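Local structure of sulfite dehydrogenase (Paracoccus pantotrophus, 2XTS) at residues 238-242 and 243-247; 217-220 and 221-224; 331-335 and 336-340. The protein probably oxidises protein-bound sulfur as the molybdenum-containing part of the sulfane dehydrogenase SoxCD, whose partner chain is a cytochrome. One frame throughout, in Å; residues are numbered along the deposited sequence.

Contact 1: 238-242 and 243-247; sequences ESREE and TSKYT. With HEC (heme c), chain K; 2MO (molybdenum (IV)oxide), chain F.
Tyr246 lies against Glu241 for most of its length before its hydroxyl reaches the molybdenum oxide. Its CB sits 3.5 Å from the carbonyl oxygen Glu241 O, and CD2 comes closer to that same oxygen. One ring atom further out, CE2 meets Glu241 OE1 at 3.1 Å; this oxygen stands at the ring edge, with the carboxylate plane turned 54° from the ring. Across the ring, CE1 faces oxygen OT1 of the molybdenum oxide. At the tip, the hydroxyl OH donates to its other oxygen, OT2, over 2.5 Å.

Glu241 has its CG beside the backbone N (chi1 -60°) and bends again at chi2, a curl that gives OE1 to Tyr246 and to CB of Lys245 while OE2 turns to Arg240. There Arg240 NH1 meets OE2 at 2.6 Å, on the syn side and in the guanidinium plane, in a salt bridge. The heme takes the rest of the guanidinium: NE and NH2 of Arg240 each lie 2.9 Å from HEC O1A, and NH2 also binds O1D of the second propionate. Ser244 OG adds a third donor to O1A, at 2.7 Å. Lys245 CG covers one guanidinium face, 3.8 Å above its centre.

The turn beneath is tied by Lys245 N to Arg240 O and by the hydroxyl of Thr243 to Ser239 O, which the amide of Glu242 approaches from the opposite face. Ser51 and His76 also hydrogen-bond to the heme, and Tyr92 of the cytochrome chain packs on Arg240.

Two propionates and a glutamate thus surround one arginine, whose positive charge is likely to be stabilised by them, and one short loop reaches both the heme propionates and the molybdenum oxide.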
loop_
_atom_site.group_PDB
_atom_site.type_symbol
_atom_site.label_atom_id
_atom_site.label_comp_id
_atom_site.label_asym_id
_atom_site.label_seq_id
_atom_site.Cartn_x
_atom_site.Cartn_y
_atom_site.Cartn_z
ATOM N N GLU A 238 -32.123 -7.205 12.952
ATOM C CA GLU A 238 -32.331 -5.960 13.721
ATOM C C GLU A 238 -31.521 -6.030 15.010
ATOM O O GLU A 238 -32.012 -5.905 16.141
ATOM C CB GLU A 238 -33.804 -5.640 13.953
ATOM C CG GLU A 238 -34.625 -5.659 12.670
ATOM C CD GLU A 238 -34.457 -4.443 11.785
ATOM O OE1 GLU A 238 -33.340 -3.898 11.668
ATOM O OE2 GLU A 238 -35.474 -4.053 11.188
ATOM N N SER A 239 -30.243 -6.267 14.800
ATOM C CA SER A 239 -29.266 -6.331 15.852
ATOM C C SER A 239 -28.929 -4.963 16.450
ATOM O O SER A 239 -29.360 -3.922 15.953
ATOM C CB SER A 239 -28.013 -6.952 15.284
ATOM O OG SER A 239 -27.504 -6.066 14.298
ATOM N N ARG A 240 -28.159 -4.962 17.524
ATOM C CA ARG A 240 -27.815 -3.717 18.224
ATOM C C ARG A 240 -27.190 -2.684 17.289
ATOM O O ARG A 240 -27.504 -1.486 17.369
ATOM C CB ARG A 240 -26.915 -4.043 19.422
ATOM C CG ARG A 240 -26.616 -2.889 20.368
ATOM C CD ARG A 240 -25.377 -2.108 20.037
ATOM N NE ARG A 240 -25.131 -1.133 21.073
ATOM C CZ ARG A 240 -23.961 -0.549 21.319
ATOM N NH1 ARG A 240 -22.899 -0.814 20.579
ATOM N NH2 ARG A 240 -23.860 0.309 22.311
ATOM N N GLU A 241 -26.309 -3.165 16.420
ATOM C CA GLU A 241 -25.605 -2.286 15.502
ATOM C C GLU A 241 -26.405 -1.844 14.279
ATOM O O GLU A 241 -25.853 -1.255 13.355
ATOM C CB GLU A 241 -24.235 -2.845 15.100
ATOM C CG GLU A 241 -23.286 -3.063 16.310
ATOM C CD GLU A 241 -22.979 -1.842 17.183
ATOM O OE1 GLU A 241 -23.276 -0.712 16.798
ATOM O OE2 GLU A 241 -22.431 -2.026 18.295
ATOM N N GLU A 242 -27.709 -2.104 14.283
ATOM C CA GLU A 242 -28.574 -1.547 13.265
ATOM C C GLU A 242 -29.896 -1.068 13.818
ATOM O O GLU A 242 -30.792 -0.740 13.058
ATOM C CB GLU A 242 -28.728 -2.508 12.090
ATOM C CG GLU A 242 -29.399 -3.810 12.438
ATOM C CD GLU A 242 -29.050 -4.987 11.517
ATOM O OE1 GLU A 242 -28.175 -4.838 10.628
ATOM O OE2 GLU A 242 -29.651 -6.073 11.742
ATOM N N THR A 243 -29.962 -0.917 15.145
ATOM C CA THR A 243 -31.149 -0.418 15.844
ATOM C C THR A 243 -30.721 0.710 16.787
ATOM O O THR A 243 -30.955 1.894 16.527
ATOM C CB THR A 243 -31.896 -1.550 16.617
ATOM O OG1 THR A 243 -30.975 -2.244 17.484
ATOM C CG2 THR A 243 -32.524 -2.555 15.653
ATOM N N SER A 244 -30.062 0.352 17.872
ATOM C CA SER A 244 -29.499 1.336 18.770
ATOM C C SER A 244 -28.515 2.248 18.045
ATOM O O SER A 244 -28.537 3.460 18.222
ATOM C CB SER A 244 -28.790 0.641 19.931
ATOM O OG SER A 244 -28.220 1.598 20.805
ATOM N N LYS A 245 -27.638 1.633 17.259
ATOM C CA LYS A 245 -26.580 2.326 16.540
ATOM C C LYS A 245 -26.811 2.186 15.045
ATOM O O LYS A 245 -27.592 1.343 14.591
ATOM C CB LYS A 245 -25.239 1.753 16.964
ATOM C CG LYS A 245 -25.027 1.810 18.479
ATOM C CD LYS A 245 -24.978 3.237 19.038
ATOM C CE LYS A 245 -24.628 3.205 20.505
ATOM N NZ LYS A 245 -24.414 4.550 21.049
ATOM N N TYR A 246 -26.181 3.075 14.289
ATOM C CA TYR A 246 -26.267 3.128 12.820
ATOM C C TYR A 246 -27.723 3.247 12.370
ATOM O O TYR A 246 -28.140 2.740 11.333
ATOM C CB TYR A 246 -25.449 2.014 12.131
ATOM C CG TYR A 246 -24.081 1.966 12.750
ATOM C CD1 TYR A 246 -23.134 2.929 12.461
ATOM C CD2 TYR A 246 -23.780 1.027 13.720
ATOM C CE1 TYR A 246 -21.875 2.919 13.103
ATOM C CE2 TYR A 246 -22.558 1.018 14.366
ATOM C CZ TYR A 246 -21.627 1.953 14.081
ATOM O OH TYR A 246 -20.455 1.921 14.806
ATOM N N THR A 247 -28.467 4.025 13.155
ATOM C CA THR A 247 -29.776 4.551 12.808
ATOM C C THR A 247 -29.697 6.042 13.028
ATOM O O THR A 247 -28.960 6.503 13.901
ATOM C CB THR A 247 -30.894 3.945 13.663
ATOM O OG1 THR A 247 -30.569 4.122 15.051
ATOM C CG2 THR A 247 -31.063 2.464 13.374
HETATM FE FE HEC K . -22.955 -3.002 29.140
HETATM C CHA HEC K . -23.472 -1.375 26.204
HETATM C CHB HEC K . -26.141 -4.206 29.016
HETATM C CHC HEC K . -22.320 -4.875 31.849
HETATM C CHD HEC K . -20.066 -1.328 29.605
HETATM N NA HEC K . -24.503 -2.827 27.864
HETATM C C1A HEC K . -24.526 -2.051 26.729
HETATM C C2A HEC K . -25.848 -2.089 26.146
HETATM C C3A HEC K . -26.586 -2.880 26.937
HETATM C C4A HEC K . -25.750 -3.351 28.018
HETATM C CMA HEC K . -28.070 -3.281 26.780
HETATM C CAA HEC K . -26.274 -1.334 24.859
HETATM C CBA HEC K . -26.611 0.126 25.158
HETATM C CGA HEC K . -27.119 0.865 23.954
HETATM O O1A HEC K . -26.698 0.581 22.832
HETATM O O2A HEC K . -28.003 1.721 24.194
HETATM N NB HEC K . -23.987 -4.315 30.192
HETATM C C1B HEC K . -25.304 -4.715 29.988
HETATM C C2B HEC K . -25.593 -5.836 30.856
HETATM C C3B HEC K . -24.541 -6.005 31.671
HETATM C C4B HEC K . -23.518 -5.080 31.247
HETATM C CMB HEC K . -26.990 -6.482 30.945
HETATM C CAB HEC K . -24.348 -7.054 32.755
HETATM C CBB HEC K . -24.633 -8.469 32.178
HETATM N NC HEC K . -21.446 -3.071 30.484
HETATM C C1C HEC K . -21.399 -3.899 31.563
HETATM C C2C HEC K . -20.196 -3.624 32.308
HETATM C C3C HEC K . -19.559 -2.631 31.674
HETATM C C4C HEC K . -20.371 -2.245 30.552
HETATM C CMC HEC K . -19.757 -4.383 33.578
HETATM C CAC HEC K . -18.281 -1.862 32.008
HETATM C CBC HEC K . -17.055 -2.584 32.439
HETATM N ND HEC K . -21.955 -1.617 28.083
HETATM C C1D HEC K . -20.697 -1.143 28.404
HETATM C C2D HEC K . -20.169 -0.347 27.328
HETATM C C3D HEC K . -21.203 -0.390 26.275
HETATM C C4D HEC K . -22.279 -1.165 26.811
HETATM C CMD HEC K . -18.810 0.326 27.185
HETATM C CAD HEC K . -21.095 0.279 24.916
HETATM C CBD HEC K . -20.454 -0.697 23.933
HETATM C CGD HEC K . -20.361 -0.151 22.536
HETATM O O1D HEC K . -20.971 0.907 22.234
HETATM O O2D HEC K . -19.752 -0.842 21.696
HETATM MO MO 2MO F . -17.985 2.687 12.094
HETATM O OT1 2MO F . -19.347 2.653 10.926
HETATM O OT2 2MO F . -18.525 3.276 13.882
HETATM O O HOH W 1 -29.862 0.559 10.699
#

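Contact 2: 217-220 and 221-224; sequences GWEG and NMWV. With CO (cobalt (II) ion), chain G; MTE (phosphonic acidmono-(2-amino-5,6-dimercapto-4-oxo-3,7,8a,9,10,10a-hexahydro-4H-8-oxa-1,3,9,10-tetraaza-anthracen-7-ylmethyl)ester), chain E; 2MO (molybdenum (IV)oxide), chain F.
Trp223 turns its indole back under the preceding residues, and NE1 donates to the carbonyl oxygen Trp218 O at 3.0 Å, reaching it from above the carbonyl plane. CD1 of the same ring has Glu219 O at its edge. Two backbone bonds run alongside: Met222 N to Glu219 O, and Trp223 N to Gly220 O. A leucine in place of Trp223 would probably leave Trp218 O without this donor and open a gap where the indole packs on Ala116 and Cys118.

Bonds between residues three apart make this a short 3-10 turn, followed by an inverse gamma turn centred on Trp223. It belongs to the molybdopterin-binding domain and lines the cofactor pocket. Trp223 O accepts from N8 of the pterin at 2.9 Å. Gly220 lies so close to the dithiolene that a CB would clash with MTE S2'. Asn221 has CG anti to its backbone N (chi1 -175°), which lays ND2 3.3 Å from MTE S1'; its amide N makes a weak bond to OT1 of the molybdenum oxide, and OD1 is held by Arg181.

The apolar part is a Met-aromatic contact. In one of its two modelled conformations, Met222 brings SD to 3.5 Å from CE3 of Trp218, obliquely to the ring. A bend at chi3 (85°) sets the methyl CE next to CE3 and CZ3. Trp260 stacks on the same indole.

Metal coordination comes from Glu219, whose extended chain carries OE1 to the cobalt at 2.1 Å. Thr259 O, His369 NE2 and waters 2 and 3 are among the other ligands. Its second oxygen, OE2, accepts from metal-bound water 2 at 2.7 Å and forms a salt bridge with Arg181.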
loop_
_atom_site.group_PDB
_atom_site.type_symbol
_atom_site.label_atom_id
_atom_site.label_comp_id
_atom_site.label_asym_id
_atom_site.label_seq_id
_atom_site.Cartn_x
_atom_site.Cartn_y
_atom_site.Cartn_z
ATOM N N GLY A 217 -18.851 0.641 -0.965
ATOM C CA GLY A 217 -19.738 1.779 -0.924
ATOM C C GLY A 217 -20.596 1.904 0.318
ATOM O O GLY A 217 -21.296 2.904 0.468
ATOM N N TRP A 218 -20.585 0.891 1.178
ATOM C CA TRP A 218 -21.470 0.829 2.335
ATOM C C TRP A 218 -20.706 1.164 3.622
ATOM O O TRP A 218 -19.473 1.020 3.704
ATOM C CB TRP A 218 -22.140 -0.541 2.421
ATOM C CG TRP A 218 -23.251 -0.748 1.437
ATOM C CD1 TRP A 218 -23.451 -0.050 0.283
ATOM C CD2 TRP A 218 -24.347 -1.670 1.543
ATOM N NE1 TRP A 218 -24.598 -0.486 -0.333
ATOM C CE2 TRP A 218 -25.161 -1.480 0.417
ATOM C CE3 TRP A 218 -24.725 -2.620 2.489
ATOM C CZ2 TRP A 218 -26.341 -2.194 0.233
ATOM C CZ3 TRP A 218 -25.891 -3.318 2.314
ATOM C CH2 TRP A 218 -26.683 -3.115 1.192
ATOM N N GLU A 219 -21.437 1.673 4.608
ATOM C CA GLU A 219 -20.875 2.177 5.835
ATOM C C GLU A 219 -19.961 1.175 6.491
ATOM O O GLU A 219 -20.216 -0.029 6.515
ATOM C CB GLU A 219 -22.015 2.641 6.770
ATOM C CG GLU A 219 -22.866 1.516 7.355
ATOM C CD GLU A 219 -24.154 1.979 8.032
ATOM O OE1 GLU A 219 -24.412 3.203 8.069
ATOM O OE2 GLU A 219 -24.917 1.099 8.509
ATOM N N GLY A 220 -18.888 1.705 7.071
ATOM C CA GLY A 220 -17.815 0.858 7.592
ATOM C C GLY A 220 -18.277 -0.173 8.602
ATOM O O GLY A 220 -17.688 -1.240 8.717
ATOM N N ASN A 221 -19.292 0.147 9.405
ATOM C CA ASN A 221 -19.756 -0.829 10.379
ATOM C C ASN A 221 -20.101 -2.177 9.761
ATOM O O ASN A 221 -19.987 -3.210 10.432
ATOM C CB ASN A 221 -20.939 -0.282 11.188
ATOM C CG ASN A 221 -21.358 -1.229 12.296
ATOM O OD1 ASN A 221 -22.387 -1.910 12.182
ATOM N ND2 ASN A 221 -20.520 -1.373 13.317
ATOM N N MET A 222 -20.508 -2.192 8.505
ATOM C CA MET A 222 -20.920 -3.432 7.895
ATOM C C MET A 222 -19.728 -4.270 7.435
ATOM O O MET A 222 -19.905 -5.423 7.067
ATOM C CB MET A 222 -21.890 -3.132 6.784
ATOM C CG MET A 222 -23.114 -2.391 7.291
ATOM S SD MET A 222 -24.282 -2.037 5.955
ATOM C CE MET A 222 -25.219 -3.553 5.892
ATOM N N TRP A 223 -18.520 -3.687 7.475
ATOM C CA TRP A 223 -17.308 -4.396 7.059
ATOM C C TRP A 223 -16.835 -5.263 8.224
ATOM O O TRP A 223 -15.810 -4.983 8.870
ATOM C CB TRP A 223 -16.229 -3.401 6.609
ATOM C CG TRP A 223 -16.544 -2.596 5.380
ATOM C CD1 TRP A 223 -17.684 -1.900 5.095
ATOM C CD2 TRP A 223 -15.618 -2.288 4.362
ATOM N NE1 TRP A 223 -17.542 -1.240 3.904
ATOM C CE2 TRP A 223 -16.277 -1.474 3.427
ATOM C CE3 TRP A 223 -14.312 -2.705 4.099
ATOM C CZ2 TRP A 223 -15.659 -1.021 2.277
ATOM C CZ3 TRP A 223 -13.694 -2.257 2.974
ATOM C CH2 TRP A 223 -14.362 -1.417 2.066
ATOM N N VAL A 224 -17.612 -6.295 8.536
ATOM C CA VAL A 224 -17.403 -7.112 9.721
ATOM C C VAL A 224 -15.985 -7.722 9.686
ATOM O O VAL A 224 -15.607 -8.398 8.724
ATOM C CB VAL A 224 -18.494 -8.202 9.845
ATOM C CG1 VAL A 224 -18.220 -9.090 11.059
ATOM C CG2 VAL A 224 -19.875 -7.592 9.936
HETATM CO CO CO G . -26.203 4.249 7.992
HETATM N N1 MTE E . -16.082 -5.878 12.982
HETATM C C2 MTE E . -16.075 -6.426 14.192
HETATM N N2 MTE E . -16.065 -7.773 14.294
HETATM N N3 MTE E . -16.053 -5.683 15.315
HETATM C C4 MTE E . -16.054 -4.319 15.291
HETATM O O4 MTE E . -16.020 -3.703 16.377
HETATM N N5 MTE E . -16.181 -2.282 13.831
HETATM C C6 MTE E . -16.786 -1.906 12.575
HETATM C C7 MTE E . -16.212 -2.608 11.354
HETATM N N8 MTE E . -16.165 -4.029 11.576
HETATM C C9 MTE E . -16.092 -3.651 14.006
HETATM C C10 MTE E . -16.118 -4.521 12.824
HETATM C "C1'" MTE E . -16.768 -0.408 12.330
HETATM S "S1'" MTE E . -17.883 0.606 13.221
HETATM C "C2'" MTE E . -15.974 0.152 11.386
HETATM S "S2'" MTE E . -16.077 1.818 10.973
HETATM C "C3'" MTE E . -14.990 -0.721 10.638
HETATM O "O3'" MTE E . -14.920 -2.078 11.106
HETATM C "C4'" MTE E . -13.587 -0.160 10.779
HETATM O "O4'" MTE E . -12.674 -0.943 9.999
HETATM P P MTE E . -11.121 -0.771 10.358
HETATM O O1P MTE E . -10.921 0.746 10.060
HETATM O O2P MTE E . -10.884 -1.043 11.807
HETATM O O3P MTE E . -10.399 -1.629 9.377
HETATM MO MO 2MO F . -17.985 2.687 12.094
HETATM O OT1 2MO F . -19.347 2.653 10.926
HETATM O OT2 2MO F . -18.525 3.276 13.882
HETATM O O HOH W 2 -27.175 2.488 8.765
HETATM O O HOH W 3 -26.210 5.139 9.918
#

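Contact 3: 331-335 and 336-340; sequences IDWDG and SEMLL
Trp333 holds CG anti to the backbone N (chi1 -174°), which swings its indole in under the turn toward Ser336, while Met338 bends at chi3 (-72°) and lays its methyl CE over one ring face. CE stands 3.6 Å from Trp333 CD1. The sulfur, set obliquely to the five-membered ring, makes this a Met-aromatic contact, and SD also meets the end of Ile331, tip to tip, with CD1 3.9 Å away. On the opposite ring face lies Gly335 CA, 3.4 Å above the plane and toward the rim, so the indole is sandwiched between the turn and the methionine.

At the ring edge NE1 donates to Ser336 O over 2.8 Å. The bond is fairly straight, at 159°, and uses a lone pair in the carbonyl plane.

Above this, Asp334 forms an Asx turn. Its OD1 accepts from Ser336 N at 3.1 Å and from Ser336 OG at 2.8 Å, both from the same face of the carboxylate. Gly335 sits between them with positive phi.

The loop joins strands 325-333 and 338-346, which are not paired with each other: Ile331 and Trp333 bond to Leu284 and Gly282 of strand 282-291, whereas Met338 bonds to Val378 of strand 375-378. That is no hairpin but a connection between separate strand pairs, consistent with the E-set sandwich of the dimerisation domain. Trp333 also packs on Leu284.

The indole N-H, buried with its ring, is thereby paired with a backbone carbonyl, and one oxygen of the more exposed carboxylate takes both donors of the serine.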
loop_
_atom_site.group_PDB
_atom_site.type_symbol
_atom_site.label_atom_id
_atom_site.label_comp_id
_atom_site.label_asym_id
_atom_site.label_seq_id
_atom_site.Cartn_x
_atom_site.Cartn_y
_atom_site.Cartn_z
ATOM N N ILE A 331 -2.937 26.748 -7.794
ATOM C CA ILE A 331 -3.225 28.195 -7.832
ATOM C C ILE A 331 -1.980 29.033 -7.567
ATOM O O ILE A 331 -0.933 28.521 -7.171
ATOM C CB ILE A 331 -4.370 28.589 -6.845
ATOM C CG1 ILE A 331 -3.906 28.514 -5.379
ATOM C CG2 ILE A 331 -5.606 27.728 -7.095
ATOM C CD1 ILE A 331 -4.833 29.256 -4.395
ATOM N N ASP A 332 -2.117 30.341 -7.784
ATOM C CA ASP A 332 -1.084 31.299 -7.442
ATOM C C ASP A 332 -1.628 32.133 -6.283
ATOM O O ASP A 332 -2.448 33.023 -6.490
ATOM C CB ASP A 332 -0.777 32.150 -8.683
ATOM C CG ASP A 332 0.382 33.104 -8.489
ATOM O OD1 ASP A 332 0.851 33.290 -7.353
ATOM O OD2 ASP A 332 0.817 33.687 -9.507
ATOM N N TRP A 333 -1.182 31.848 -5.058
ATOM C CA TRP A 333 -1.740 32.504 -3.866
ATOM C C TRP A 333 -1.133 33.894 -3.675
ATOM O O TRP A 333 0.085 34.031 -3.511
ATOM C CB TRP A 333 -1.517 31.633 -2.629
ATOM C CG TRP A 333 -2.184 32.183 -1.386
ATOM C CD1 TRP A 333 -3.453 32.702 -1.281
ATOM C CD2 TRP A 333 -1.610 32.276 -0.084
ATOM N NE1 TRP A 333 -3.694 33.092 0.006
ATOM C CE2 TRP A 333 -2.588 32.836 0.771
ATOM C CE3 TRP A 333 -0.371 31.929 0.454
ATOM C CZ2 TRP A 333 -2.344 33.079 2.122
ATOM C CZ3 TRP A 333 -0.135 32.151 1.782
ATOM C CH2 TRP A 333 -1.119 32.715 2.614
ATOM N N ASP A 334 -1.994 34.915 -3.704
ATOM C CA ASP A 334 -1.557 36.304 -3.530
ATOM C C ASP A 334 -1.480 36.731 -2.050
ATOM O O ASP A 334 -1.219 37.883 -1.747
ATOM C CB ASP A 334 -2.428 37.272 -4.356
ATOM C CG ASP A 334 -3.878 37.299 -3.917
ATOM O OD1 ASP A 334 -4.220 36.646 -2.914
ATOM O OD2 ASP A 334 -4.678 38.005 -4.580
ATOM N N GLY A 335 -1.687 35.800 -1.117
ATOM C CA GLY A 335 -1.577 36.100 0.296
ATOM C C GLY A 335 -2.890 36.568 0.917
ATOM O O GLY A 335 -2.925 36.863 2.092
ATOM N N SER A 336 -3.965 36.608 0.141
ATOM C CA SER A 336 -5.273 36.987 0.681
ATOM C C SER A 336 -5.923 35.838 1.430
ATOM O O SER A 336 -5.651 34.659 1.182
ATOM C CB SER A 336 -6.226 37.404 -0.427
ATOM O OG SER A 336 -5.684 38.397 -1.259
ATOM N N GLU A 337 -6.801 36.178 2.348
ATOM C CA GLU A 337 -7.587 35.174 3.020
ATOM C C GLU A 337 -8.420 34.406 2.007
ATOM O O GLU A 337 -8.866 34.959 1.022
ATOM C CB GLU A 337 -8.488 35.830 4.055
ATOM C CG GLU A 337 -7.771 36.416 5.252
ATOM C CD GLU A 337 -8.724 36.905 6.338
ATOM O OE1 GLU A 337 -9.912 36.524 6.336
ATOM O OE2 GLU A 337 -8.282 37.704 7.186
ATOM N N MET A 338 -8.645 33.116 2.261
ATOM C CA MET A 338 -9.482 32.304 1.400
ATOM C C MET A 338 -10.432 31.481 2.244
ATOM O O MET A 338 -10.160 31.227 3.424
ATOM C CB MET A 338 -8.654 31.364 0.505
ATOM C CG MET A 338 -7.661 32.068 -0.402
ATOM S SD MET A 338 -6.771 30.935 -1.473
ATOM C CE MET A 338 -5.679 30.114 -0.305
ATOM N N LEU A 339 -11.551 31.103 1.637
ATOM C CA LEU A 339 -12.463 30.127 2.213
ATOM C C LEU A 339 -12.519 28.963 1.243
ATOM O O LEU A 339 -13.264 28.966 0.261
ATOM C CB LEU A 339 -13.840 30.735 2.454
ATOM C CG LEU A 339 -13.908 31.745 3.601
ATOM C CD1 LEU A 339 -15.214 32.532 3.491
ATOM C CD2 LEU A 339 -13.748 31.094 4.978
ATOM N N LEU A 340 -11.713 27.948 1.531
ATOM C CA LEU A 340 -11.573 26.823 0.609
ATOM C C LEU A 340 -12.688 25.820 0.818
ATOM O O LEU A 340 -12.994 25.459 1.955
ATOM C CB LEU A 340 -10.244 26.088 0.824
ATOM C CG LEU A 340 -8.947 26.868 0.689
ATOM C CD1 LEU A 340 -7.782 25.964 0.991
ATOM C CD2 LEU A 340 -8.831 27.480 -0.700
#

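In the fold
Along the chain the order is contact 2, contact 1, contact 3. Contact 2 lies in the loop before strand 227-233 and contact 1 in the loop after it; their centres are 13 Å apart and they touch, Tyr246 CE2 lying 3.3 Å from Asn221 CG. Both loops reach the molybdenum oxide, and contact 1 continues from there to the heme, so the two redox centres are bridged by neighbouring loops. Contact 3 belongs to the dimerisation domain, at one end of its antiparallel strands, with its centre about 37 Å from that of contact 2 and 44 Å from that of contact 1. It is far from the cofactors, across the chain's centre from contact 1.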